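Local coordinates for phosphosugar isomerase (Escherichia coli O6:H1, PDB 5UQI), which binds arabinose-5-phosphate and probably catalyses its interconversion with ribulose-5-phosphate as a sugar isomerase of the SIS family, at residues S112-K115 and Y119-S122; V38-Q43 and L170-L175; V21-D26 and P142-A147; A108-L113 and S129-S134. All blocks are in the same frame, centred on the assembly; numbering follows the deposited sequence.

Contact 1: S112-K115 and Y119-S122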
loop_
_atom_site.group_PDB
_atom_site.type_symbol
_atom_site.label_atom_id
_atom_site.label_comp_id
_atom_site.label_asym_id
_atom_site.label_seq_id
_atom_site.Cartn_x
_atom_site.Cartn_y
_atom_site.Cartn_z
ATOM N N SER A 112 14.108 -6.367 13.394
ATOM C CA SER A 112 13.429 -7.551 13.764
ATOM C C SER A 112 12.920 -8.320 12.556
ATOM O O SER A 112 12.989 -9.514 12.524
ATOM C CB SER A 112 12.235 -7.256 14.725
ATOM O OG SER A 112 12.719 -6.713 15.972
ATOM N N LEU A 113 12.336 -7.614 11.570
ATOM C CA LEU A 113 11.807 -8.347 10.436
ATOM C C LEU A 113 12.913 -9.082 9.624
ATOM O O LEU A 113 12.652 -10.159 9.098
ATOM C CB LEU A 113 11.061 -7.382 9.493
ATOM C CG LEU A 113 9.649 -7.033 9.977
ATOM C CD1 LEU A 113 9.095 -5.845 9.144
ATOM C CD2 LEU A 113 8.765 -8.290 9.931
ATOM N N LYS A 114 14.123 -8.494 9.611
ATOM C CA LYS A 114 15.268 -9.197 9.004
ATOM C C LYS A 114 15.639 -10.492 9.765
ATOM O O LYS A 114 15.806 -11.553 9.130
ATOM C CB LYS A 114 16.477 -8.233 8.947
ATOM C CG LYS A 114 16.336 -7.151 7.918
ATOM C CD LYS A 114 16.316 -7.770 6.539
ATOM C CE LYS A 114 16.269 -6.653 5.536
ATOM N NZ LYS A 114 16.386 -7.186 4.165
ATOM N N LYS A 115 15.659 -10.435 11.099
ATOM C CA LYS A 115 15.838 -11.641 11.918
ATOM C C LYS A 115 14.762 -12.672 11.745
ATOM O O LYS A 115 15.021 -13.862 11.761
ATOM C CB LYS A 115 16.068 -11.344 13.398
ATOM C CG LYS A 115 17.255 -10.423 13.697
ATOM C CD LYS A 115 17.443 -10.379 15.209
ATOM C CE LYS A 115 18.139 -9.108 15.669
ATOM N NZ LYS A 115 19.589 -9.157 15.334
ATOM N N TYR A 119 9.721 -12.418 3.687
ATOM C CA TYR A 119 9.901 -11.658 2.467
ATOM C C TYR A 119 9.230 -10.296 2.626
ATOM O O TYR A 119 8.062 -10.246 3.085
ATOM C CB TYR A 119 9.236 -12.435 1.332
ATOM C CG TYR A 119 9.654 -11.935 -0.014
ATOM C CD1 TYR A 119 9.055 -10.867 -0.618
ATOM C CD2 TYR A 119 10.738 -12.520 -0.687
ATOM C CE1 TYR A 119 9.453 -10.364 -1.848
ATOM C CE2 TYR A 119 11.134 -12.016 -1.905
ATOM C CZ TYR A 119 10.496 -10.966 -2.504
ATOM O OH TYR A 119 10.887 -10.463 -3.750
ATOM N N LEU A 120 9.993 -9.241 2.382
ATOM C CA LEU A 120 9.551 -7.851 2.627
ATOM C C LEU A 120 9.371 -7.137 1.318
ATOM O O LEU A 120 10.256 -7.077 0.493
ATOM C CB LEU A 120 10.545 -7.072 3.512
ATOM C CG LEU A 120 10.959 -7.767 4.814
ATOM C CD1 LEU A 120 11.987 -6.818 5.480
ATOM C CD2 LEU A 120 9.740 -8.106 5.718
ATOM N N ILE A 121 8.207 -6.470 1.154
ATOM C CA ILE A 121 7.903 -5.663 -0.006
ATOM C C ILE A 121 7.689 -4.244 0.497
ATOM O O ILE A 121 7.053 -4.070 1.532
ATOM C CB ILE A 121 6.561 -6.174 -0.631
ATOM C CG1 ILE A 121 6.808 -7.602 -1.174
ATOM C CG2 ILE A 121 6.074 -5.245 -1.744
ATOM C CD1 ILE A 121 5.482 -8.271 -1.521
ATOM N N SER A 122 8.198 -3.246 -0.199
ATOM C CA SER A 122 7.923 -1.868 0.160
ATOM C C SER A 122 7.126 -1.165 -0.929
ATOM O O SER A 122 7.318 -1.418 -2.111
ATOM C CB SER A 122 9.182 -1.033 0.472
ATOM O OG SER A 122 10.035 -1.007 -0.742
#
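Leu-113 and Leu-120 meet through aliphatic carbon alone. The fork of Leu-120 points its two methyls at the base of the Leu-113 side chain: CD2 lies 4.1 Å from Leu-113 CB, and CD1 is 4.2 Å from that same CB. Leu-113 adds its own CD1, which comes to 4.2 Å from Leu-120 CD2. The two side chains cross at a slant. The first torsion of Leu-120 (chi1 -51°) sets CG anti to the carbonyl carbon, so that both methyls face Leu-113 CB. Both leucines are buried, and Leu-96 and Val-94 of the neighbouring strand 93-97 touch Leu-113 and Leu-120, respectively.

The pair joins helix 110-116 to strand 120-124, a helix and the strand that follows it in a parallel alpha/beta fold, in the Rossmann-like layout of SIS domains. Only three residues separate the two segments, so the helix folds back over the strand it leads into.

The aliphatic part of Lys-114 supplies the second apolar contact. Its CB starts off away from the strand, but a bend at chi2 (-65°) brings the chain round until CE stands 4.3 Å from Leu-120 CD1. Beyond CE, the ammonium nitrogen NZ is hydrogen-bonded to the carbonyl oxygen of Ser-134, while the methylene below it lies beside the leucine.

Contact 2: V38-Q43 and L170-L175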
loop_
_atom_site.group_PDB
_atom_site.type_symbol
_atom_site.label_atom_id
_atom_site.label_comp_id
_atom_site.label_asym_id
_atom_site.label_seq_id
_atom_site.Cartn_x
_atom_site.Cartn_y
_atom_site.Cartn_z
ATOM N N VAL A 38 5.180 -12.826 -6.444
ATOM C CA VAL A 38 5.544 -12.985 -5.015
ATOM C C VAL A 38 4.270 -13.164 -4.212
ATOM O O VAL A 38 4.185 -14.065 -3.388
ATOM C CB VAL A 38 6.313 -11.795 -4.435
ATOM C CG1 VAL A 38 6.460 -11.910 -2.915
ATOM C CG2 VAL A 38 7.700 -11.647 -5.081
ATOM N N LEU A 39 3.279 -12.291 -4.457
ATOM C CA LEU A 39 2.001 -12.443 -3.730
ATOM C C LEU A 39 1.272 -13.762 -3.978
ATOM O O LEU A 39 0.702 -14.356 -3.060
ATOM C CB LEU A 39 1.083 -11.222 -3.878
ATOM C CG LEU A 39 1.759 -9.939 -3.351
ATOM C CD1 LEU A 39 0.913 -8.719 -3.774
ATOM C CD2 LEU A 39 1.917 -9.902 -1.800
ATOM N N GLN A 40 1.366 -14.265 -5.216
ATOM C CA GLN A 40 0.735 -15.550 -5.532
ATOM C C GLN A 40 1.384 -16.722 -4.808
ATOM O O GLN A 40 0.731 -17.749 -4.585
ATOM C CB GLN A 40 0.834 -15.779 -7.043
ATOM C CG GLN A 40 -0.199 -14.962 -7.815
ATOM C CD GLN A 40 -0.149 -15.225 -9.310
ATOM O OE1 GLN A 40 0.920 -15.326 -9.891
ATOM N NE2 GLN A 40 -1.312 -15.266 -9.935
ATOM N N SER A 41 2.664 -16.557 -4.480
ATOM C CA SER A 41 3.480 -17.568 -3.835
ATOM C C SER A 41 3.241 -17.601 -2.344
ATOM O O SER A 41 3.611 -18.586 -1.673
ATOM C CB SER A 41 4.978 -17.344 -4.138
ATOM O OG SER A 41 5.575 -16.334 -3.309
ATOM N N CYS A 42 2.587 -16.558 -1.799
ATOM C CA CYS A 42 2.437 -16.459 -0.340
ATOM C C CYS A 42 1.616 -17.614 0.197
ATOM O O CYS A 42 0.482 -17.813 -0.239
ATOM C CB CYS A 42 1.843 -15.090 0.002
ATOM S SG CYS A 42 1.578 -14.842 1.770
ATOM N N GLN A 43 2.193 -18.394 1.100
ATOM C CA GLN A 43 1.481 -19.486 1.721
ATOM C C GLN A 43 0.824 -19.109 3.044
ATOM O O GLN A 43 0.100 -19.904 3.625
ATOM C CB GLN A 43 2.493 -20.619 1.956
ATOM C CG GLN A 43 3.072 -21.148 0.659
ATOM C CD GLN A 43 3.952 -22.345 0.913
ATOM O OE1 GLN A 43 3.505 -23.361 1.457
ATOM N NE2 GLN A 43 5.216 -22.228 0.548
ATOM N N LEU A 170 -7.347 -6.754 -7.038
ATOM C CA LEU A 170 -8.319 -7.254 -8.042
ATOM C C LEU A 170 -7.653 -8.155 -9.075
ATOM O O LEU A 170 -8.294 -9.141 -9.490
ATOM C CB LEU A 170 -9.081 -6.109 -8.699
ATOM C CG LEU A 170 -10.027 -5.388 -7.704
ATOM C CD1 LEU A 170 -10.601 -4.101 -8.323
ATOM C CD2 LEU A 170 -11.117 -6.269 -7.120
ATOM N N ALA A 171 -6.389 -7.876 -9.432
ATOM C CA ALA A 171 -5.688 -8.760 -10.389
ATOM C C ALA A 171 -5.419 -10.107 -9.733
ATOM O O ALA A 171 -5.685 -11.131 -10.317
ATOM C CB ALA A 171 -4.391 -8.115 -10.806
ATOM N N LEU A 172 -4.981 -10.135 -8.448
ATOM C CA LEU A 172 -4.768 -11.422 -7.769
ATOM C C LEU A 172 -6.110 -12.194 -7.703
ATOM O O LEU A 172 -6.121 -13.410 -7.882
ATOM C CB LEU A 172 -4.217 -11.238 -6.322
ATOM C CG LEU A 172 -2.805 -10.697 -6.245
ATOM C CD1 LEU A 172 -2.584 -10.223 -4.802
ATOM C CD2 LEU A 172 -1.841 -11.823 -6.606
ATOM N N SER A 173 -7.206 -11.469 -7.431
ATOM C CA SER A 173 -8.519 -12.075 -7.247
ATOM C C SER A 173 -8.953 -12.741 -8.570
ATOM O O SER A 173 -9.367 -13.921 -8.554
ATOM C CB SER A 173 -9.513 -10.975 -6.831
ATOM O OG SER A 173 -10.764 -11.568 -6.456
ATOM N N GLU A 174 -8.795 -12.013 -9.676
ATOM C CA GLU A 174 -9.155 -12.553 -11.023
ATOM C C GLU A 174 -8.275 -13.724 -11.353
ATOM O O GLU A 174 -8.769 -14.764 -11.792
ATOM C CB GLU A 174 -9.089 -11.457 -12.074
ATOM C CG GLU A 174 -9.352 -11.935 -13.505
ATOM C CD GLU A 174 -9.799 -10.810 -14.418
ATOM O OE1 GLU A 174 -10.475 -9.850 -13.951
ATOM O OE2 GLU A 174 -9.476 -10.898 -15.625
ATOM N N LEU A 175 -6.965 -13.598 -11.123
ATOM C CA LEU A 175 -6.002 -14.695 -11.415
ATOM C C LEU A 175 -6.266 -15.981 -10.639
ATOM O O LEU A 175 -6.071 -17.072 -11.201
ATOM C CB LEU A 175 -4.554 -14.208 -11.238
ATOM C CG LEU A 175 -4.172 -13.094 -12.233
ATOM C CD1 LEU A 175 -2.871 -12.432 -11.796
ATOM C CD2 LEU A 175 -4.004 -13.696 -13.646
HETATM O O HOH W 1 -3.769 -14.893 -7.946
#
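Leu-172 pushes its two methyls against different residues of the facing helix. CD1 sits 3.9 Å from Leu-39 CB and equally close to Leu-39 CD1, and the two leucine side chains cross at about a right angle. CD2 lies against the chain of Gln-40, 3.7 Å from its CG, and also reaches Leu-39 CB at 4.0 Å. The fork of Leu-172 thus spans the step from Leu-39 to Gln-40, and Leu-39 and Leu-172 form the buried side of the contact.

At the exposed margin, Gln-40 uses both halves of its side chain. With chi2 at -178° the chain runs extended from CG, so the amide is carried past Leu-172 to Leu-175, where NE2 lies 3.7 Å from Leu-175 CB; the side chains of Gln-40 and Leu-175 cross nearly perpendicularly.

Polar linkage between the segments goes through water. One molecule accepts from Gln-40 NE2 at 3.2 Å and donates to the carbonyl oxygen of Leu-172 at 2.8 Å, joining the amide to the backbone of the opposite helix. Within segment 38-43, Ser-41 OG donates to Val-38 O at 2.7 Å, its hydroxyl turned back onto the last turn of helix 32-41.

Helix 32-41 packs on the sheet through Leu-39, which rests on Ile-95 and Ile-121 of the central parallel strands, and on helix 156-175 through Ile-36, one turn earlier, which touches Leu-172 and Leu-175.

Contact 3: V21-D26 and P142-A147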
loop_
_atom_site.group_PDB
_atom_site.type_symbol
_atom_site.label_atom_id
_atom_site.label_comp_id
_atom_site.label_asym_id
_atom_site.label_seq_id
_atom_site.Cartn_x
_atom_site.Cartn_y
_atom_site.Cartn_z
ATOM N N VAL A 21 -2.863 10.057 -10.202
ATOM C CA VAL A 21 -3.238 8.686 -10.604
ATOM C C VAL A 21 -2.832 8.430 -12.066
ATOM O O VAL A 21 -2.200 7.421 -12.373
ATOM C CB VAL A 21 -4.724 8.421 -10.365
ATOM C CG1 VAL A 21 -5.160 7.060 -10.917
ATOM C CG2 VAL A 21 -4.996 8.519 -8.854
ATOM N N GLU A 22 -3.110 9.411 -12.918
ATOM C CA GLU A 22 -2.779 9.297 -14.334
ATOM C C GLU A 22 -1.292 9.090 -14.530
ATOM O O GLU A 22 -0.939 8.287 -15.399
ATOM C CB GLU A 22 -3.174 10.590 -15.088
ATOM C CG GLU A 22 -4.637 10.779 -15.390
ATOM C CD GLU A 22 -4.915 12.017 -16.285
ATOM O OE1 GLU A 22 -4.041 12.885 -16.428
ATOM O OE2 GLU A 22 -6.043 12.140 -16.828
ATOM N N GLU A 23 -0.454 9.795 -13.760
ATOM C CA GLU A 23 1.018 9.761 -13.838
ATOM C C GLU A 23 1.425 8.321 -13.621
ATOM O O GLU A 23 2.284 7.793 -14.320
ATOM C CB GLU A 23 1.692 10.618 -12.769
ATOM C CG GLU A 23 1.348 12.103 -12.788
ATOM C CD GLU A 23 2.039 12.894 -13.879
ATOM O OE1 GLU A 23 3.071 12.419 -14.419
ATOM O OE2 GLU A 23 1.546 14.010 -14.178
ATOM N N VAL A 24 0.753 7.650 -12.674
ATOM C CA VAL A 24 1.108 6.256 -12.351
ATOM C C VAL A 24 0.628 5.259 -13.422
ATOM O O VAL A 24 1.392 4.354 -13.795
ATOM C CB VAL A 24 0.615 5.832 -10.911
ATOM C CG1 VAL A 24 0.876 4.350 -10.662
ATOM C CG2 VAL A 24 1.314 6.702 -9.865
ATOM N N ILE A 25 -0.583 5.433 -13.954
ATOM C CA ILE A 25 -1.144 4.535 -14.972
ATOM C C ILE A 25 -0.269 4.643 -16.245
ATOM O O ILE A 25 -0.098 3.640 -16.950
ATOM C CB ILE A 25 -2.606 4.873 -15.307
ATOM C CG1 ILE A 25 -3.512 4.594 -14.126
ATOM C CG2 ILE A 25 -3.120 4.033 -16.480
ATOM C CD1 ILE A 25 -4.949 5.073 -14.341
ATOM N N ASP A 26 0.248 5.839 -16.484
ATOM C CA ASP A 26 1.094 6.099 -17.684
ATOM C C ASP A 26 2.532 5.611 -17.523
ATOM O O ASP A 26 3.309 5.617 -18.488
ATOM C CB ASP A 26 1.084 7.595 -18.055
ATOM C CG ASP A 26 -0.265 8.072 -18.609
ATOM O OD1 ASP A 26 -1.141 7.253 -18.985
ATOM O OD2 ASP A 26 -0.445 9.299 -18.634
ATOM N N PRO A 142 5.577 6.452 -7.908
ATOM C CA PRO A 142 6.036 7.833 -7.958
ATOM C C PRO A 142 4.867 8.814 -7.709
ATOM O O PRO A 142 3.759 8.642 -8.256
ATOM C CB PRO A 142 6.601 7.955 -9.386
ATOM C CG PRO A 142 5.776 6.999 -10.185
ATOM C CD PRO A 142 5.363 5.884 -9.258
ATOM N N VAL A 143 5.112 9.778 -6.834
ATOM C CA VAL A 143 4.161 10.838 -6.552
ATOM C C VAL A 143 4.955 12.139 -6.523
ATOM O O VAL A 143 5.778 12.346 -5.634
ATOM C CB VAL A 143 3.421 10.622 -5.202
ATOM C CG1 VAL A 143 2.418 11.761 -4.955
ATOM C CG2 VAL A 143 2.741 9.235 -5.139
ATOM N N LYS A 144 4.687 12.980 -7.511
ATOM C CA LYS A 144 5.356 14.273 -7.753
ATOM C C LYS A 144 5.198 15.301 -6.630
ATOM O O LYS A 144 6.178 15.935 -6.190
ATOM C CB LYS A 144 4.835 14.880 -9.089
ATOM C CG LYS A 144 3.428 14.412 -9.573
ATOM C CD LYS A 144 2.199 15.122 -8.935
ATOM C CE LYS A 144 0.892 14.921 -9.725
ATOM N NZ LYS A 144 -0.326 15.648 -9.216
ATOM N N SER A 145 3.949 15.480 -6.201
ATOM C CA SER A 145 3.536 16.532 -5.280
ATOM C C SER A 145 2.274 16.053 -4.562
ATOM O O SER A 145 1.627 15.090 -4.995
ATOM C CB SER A 145 3.174 17.793 -6.068
ATOM O OG SER A 145 3.083 18.916 -5.196
ATOM N N GLU A 146 1.913 16.745 -3.494
ATOM C CA GLU A 146 0.564 16.578 -2.910
ATOM C C GLU A 146 -0.398 17.586 -3.513
ATOM O O GLU A 146 0.022 18.417 -4.318
ATOM C CB GLU A 146 0.597 16.665 -1.386
ATOM C CG GLU A 146 1.462 15.581 -0.732
ATOM C CD GLU A 146 0.951 14.140 -0.847
ATOM O OE1 GLU A 146 -0.104 13.850 -1.515
ATOM O OE2 GLU A 146 1.648 13.283 -0.253
ATOM N N ALA A 147 -1.686 17.494 -3.163
ATOM C CA ALA A 147 -2.705 18.325 -3.818
ATOM C C ALA A 147 -2.789 19.717 -3.213
ATOM O O ALA A 147 -3.328 20.618 -3.856
ATOM C CB ALA A 147 -4.075 17.619 -3.772
#
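Lys-144 crosses Glu-23 at about a right angle, chain against chain, and its path can be traced from the backbone outward. CB points toward helix 3-25. The first torsion, 24°, lies well off a staggered value, and the chain bends at chi2 (82°) so that it heads toward Asn-16. CD then leads to CE, which lies 4.2 Å from Glu-23 CG, a contact of methylenes. At the tip, NZ makes a weak hydrogen bond to the backbone oxygen of Asn-16, further back on the same helix, and remains 5.6 Å from Glu-23 OE2. The opposite charges are therefore near one another without forming a salt bridge, though their attraction may still favour this placement of the lysine.

The buried part is made by Val-24. Its CG2 lies 3.5 Å from the carbonyl oxygen of Pro-142 and 4.2 Å from the ring carbon CD of the same proline, so one methyl touches both backbone and ring. The two side chains meet at a slant. Val-24 also touches Val-160 and Val-164 of helix 156-175, which places it between that helix and the loop.

Further along the loop, Ser-145 OG donates to Glu-146 O at 3.2 Å, in the carbonyl plane and on a lone pair. The arrangement lays the long N-terminal helix against the connection from the sheet's edge strand 137-140 to helix 156-175, whose approach contains Pro-154 of the arabinose-5-phosphate pocket.

Contact 4: A108-L113 and S129-S134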
loop_
_atom_site.group_PDB
_atom_site.type_symbol
_atom_site.label_atom_id
_atom_site.label_comp_id
_atom_site.label_asym_id
_atom_site.label_seq_id
_atom_site.Cartn_x
_atom_site.Cartn_y
_atom_site.Cartn_z
ATOM N N ALA A 108 12.002 1.365 12.054
ATOM C CA ALA A 108 12.215 0.681 13.330
ATOM C C ALA A 108 11.776 -0.763 13.347
ATOM O O ALA A 108 12.246 -1.551 14.178
ATOM C CB ALA A 108 11.492 1.432 14.441
ATOM N N THR A 109 10.878 -1.158 12.424
ATOM C CA THR A 109 10.501 -2.526 12.360
ATOM C C THR A 109 11.519 -3.457 11.692
ATOM O O THR A 109 11.410 -4.694 11.732
ATOM C CB THR A 109 9.185 -2.746 11.563
ATOM O OG1 THR A 109 9.380 -2.490 10.180
ATOM C CG2 THR A 109 8.008 -1.911 12.119
ATOM N N LEU A 110 12.468 -2.839 10.952
ATOM C CA LEU A 110 13.267 -3.645 10.003
ATOM C C LEU A 110 14.310 -4.628 10.631
ATOM O O LEU A 110 14.387 -5.758 10.197
ATOM C CB LEU A 110 13.950 -2.740 8.971
ATOM C CG LEU A 110 12.947 -2.029 8.058
ATOM C CD1 LEU A 110 13.711 -1.029 7.255
ATOM C CD2 LEU A 110 12.271 -3.027 7.137
ATOM N N PRO A 111 15.045 -4.189 11.674
ATOM C CA PRO A 111 15.963 -5.202 12.250
ATOM C C PRO A 111 15.294 -6.490 12.712
ATOM O O PRO A 111 15.765 -7.600 12.378
ATOM C CB PRO A 111 16.617 -4.446 13.399
ATOM C CG PRO A 111 16.558 -2.997 13.023
ATOM C CD PRO A 111 15.183 -2.890 12.335
ATOM N N SER A 112 14.108 -6.367 13.394
ATOM C CA SER A 112 13.429 -7.551 13.764
ATOM C C SER A 112 12.920 -8.320 12.556
ATOM O O SER A 112 12.989 -9.514 12.524
ATOM C CB SER A 112 12.235 -7.256 14.725
ATOM O OG SER A 112 12.719 -6.713 15.972
ATOM N N LEU A 113 12.336 -7.614 11.570
ATOM C CA LEU A 113 11.807 -8.347 10.436
ATOM C C LEU A 113 12.913 -9.082 9.624
ATOM O O LEU A 113 12.652 -10.159 9.098
ATOM C CB LEU A 113 11.061 -7.382 9.493
ATOM C CG LEU A 113 9.649 -7.033 9.977
ATOM C CD1 LEU A 113 9.095 -5.845 9.144
ATOM C CD2 LEU A 113 8.765 -8.290 9.931
ATOM N N SER A 129 14.987 4.912 -1.282
ATOM C CA SER A 129 14.654 5.256 0.102
ATOM C C SER A 129 15.211 4.187 1.024
ATOM O O SER A 129 15.428 3.047 0.603
ATOM C CB SER A 129 13.127 5.444 0.279
ATOM O OG SER A 129 12.440 4.198 0.093
ATOM N N SER A 130 15.377 4.552 2.298
ATOM C CA SER A 130 15.871 3.642 3.318
ATOM C C SER A 130 15.060 2.369 3.395
ATOM O O SER A 130 15.572 1.281 3.404
ATOM C CB SER A 130 15.915 4.335 4.684
ATOM O OG SER A 130 16.844 5.450 4.653
ATOM N N LEU A 131 13.732 2.527 3.417
ATOM C CA LEU A 131 12.884 1.347 3.433
ATOM C C LEU A 131 13.025 0.432 2.188
ATOM O O LEU A 131 13.154 -0.771 2.313
ATOM C CB LEU A 131 11.376 1.779 3.546
ATOM C CG LEU A 131 10.398 0.608 3.567
ATOM C CD1 LEU A 131 10.595 -0.317 4.748
ATOM C CD2 LEU A 131 8.963 1.182 3.631
ATOM N N ALA A 132 13.000 1.055 1.007
ATOM C CA ALA A 132 13.065 0.341 -0.250
ATOM C C ALA A 132 14.375 -0.451 -0.398
ATOM O O ALA A 132 14.329 -1.590 -0.814
ATOM C CB ALA A 132 12.873 1.292 -1.387
ATOM N N ILE A 133 15.461 0.195 0.031
ATOM C CA ILE A 133 16.790 -0.443 0.010
ATOM C C ILE A 133 16.859 -1.677 0.898
ATOM O O ILE A 133 17.602 -2.625 0.617
ATOM C CB ILE A 133 17.879 0.591 0.463
ATOM C CG1 ILE A 133 18.101 1.614 -0.639
ATOM C CG2 ILE A 133 19.207 -0.078 0.846
ATOM C CD1 ILE A 133 18.624 1.068 -1.952
ATOM N N SER A 134 16.079 -1.698 1.999
ATOM C CA SER A 134 16.056 -2.768 2.962
ATOM C C SER A 134 15.071 -3.847 2.678
ATOM O O SER A 134 15.090 -4.869 3.321
ATOM C CB SER A 134 15.711 -2.177 4.315
ATOM O OG SER A 134 16.789 -1.369 4.739
#
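Leu-110 and Ser-134 mark the nearest backbone approach, 7.6 Å between their CA atoms, where helix 110-116 faces the short helix 130-134. Both helices belong to the alpha/beta SIS domain and pack on the same face of the parallel sheet, and strand 120-124 lies between them in the sequence. Ser-129 occupies the N-cap of helix 130-134: its OG accepts a weak capping bond from Ala-132 N at 3.3 Å. Ser-129 OG is also hydrogen-bonded to Ser-126 O and Thr-124 OG1.

Leu-110 reaches across with both methyls. CD2 lies 4.0 Å from Leu-131 CD1, and those two side chains cross at about a right angle. Leu-131 gets there by standing CG opposite its backbone nitrogen (chi1 180°), which swings a methyl round to the facing helix although CB does not point there. It also touches Leu-96, Ser-122 and Ile-106, and its side chain is about 7 Å from the bound arabinose-5-phosphate, putting this small apolar cluster close to the ligand pocket. The other methyl of Leu-110 meets Ser-134 on its carbon side: Leu-110 CD1 is 3.7 Å from Ser-134 CB and 4.0 Å from Ser-134 OG.

How the contacts relate
From the N terminus, helix 3-25 comes first, and contact 3 closes a long loop from its end to the segment after strand 137-140. Helix 32-41 then opens contact 2, which closes only at the end of helix 156-175, so contacts 2 and 3 cross along the chain. Contacts 1 and 4 nest inside both loops and start from the shared helix 110-116: contact 1 closes at once on strand 120-124, contact 4 on helix 130-134 beyond it. Contact 1 touches contact 2 through segment 119-122, where Tyr-119 and Ile-121 meet Val-38. Contacts 1 and 4 tie two helices to one sheet face, contact 2 joins two on the other, and contact 3 links the N-terminal helix to a loop.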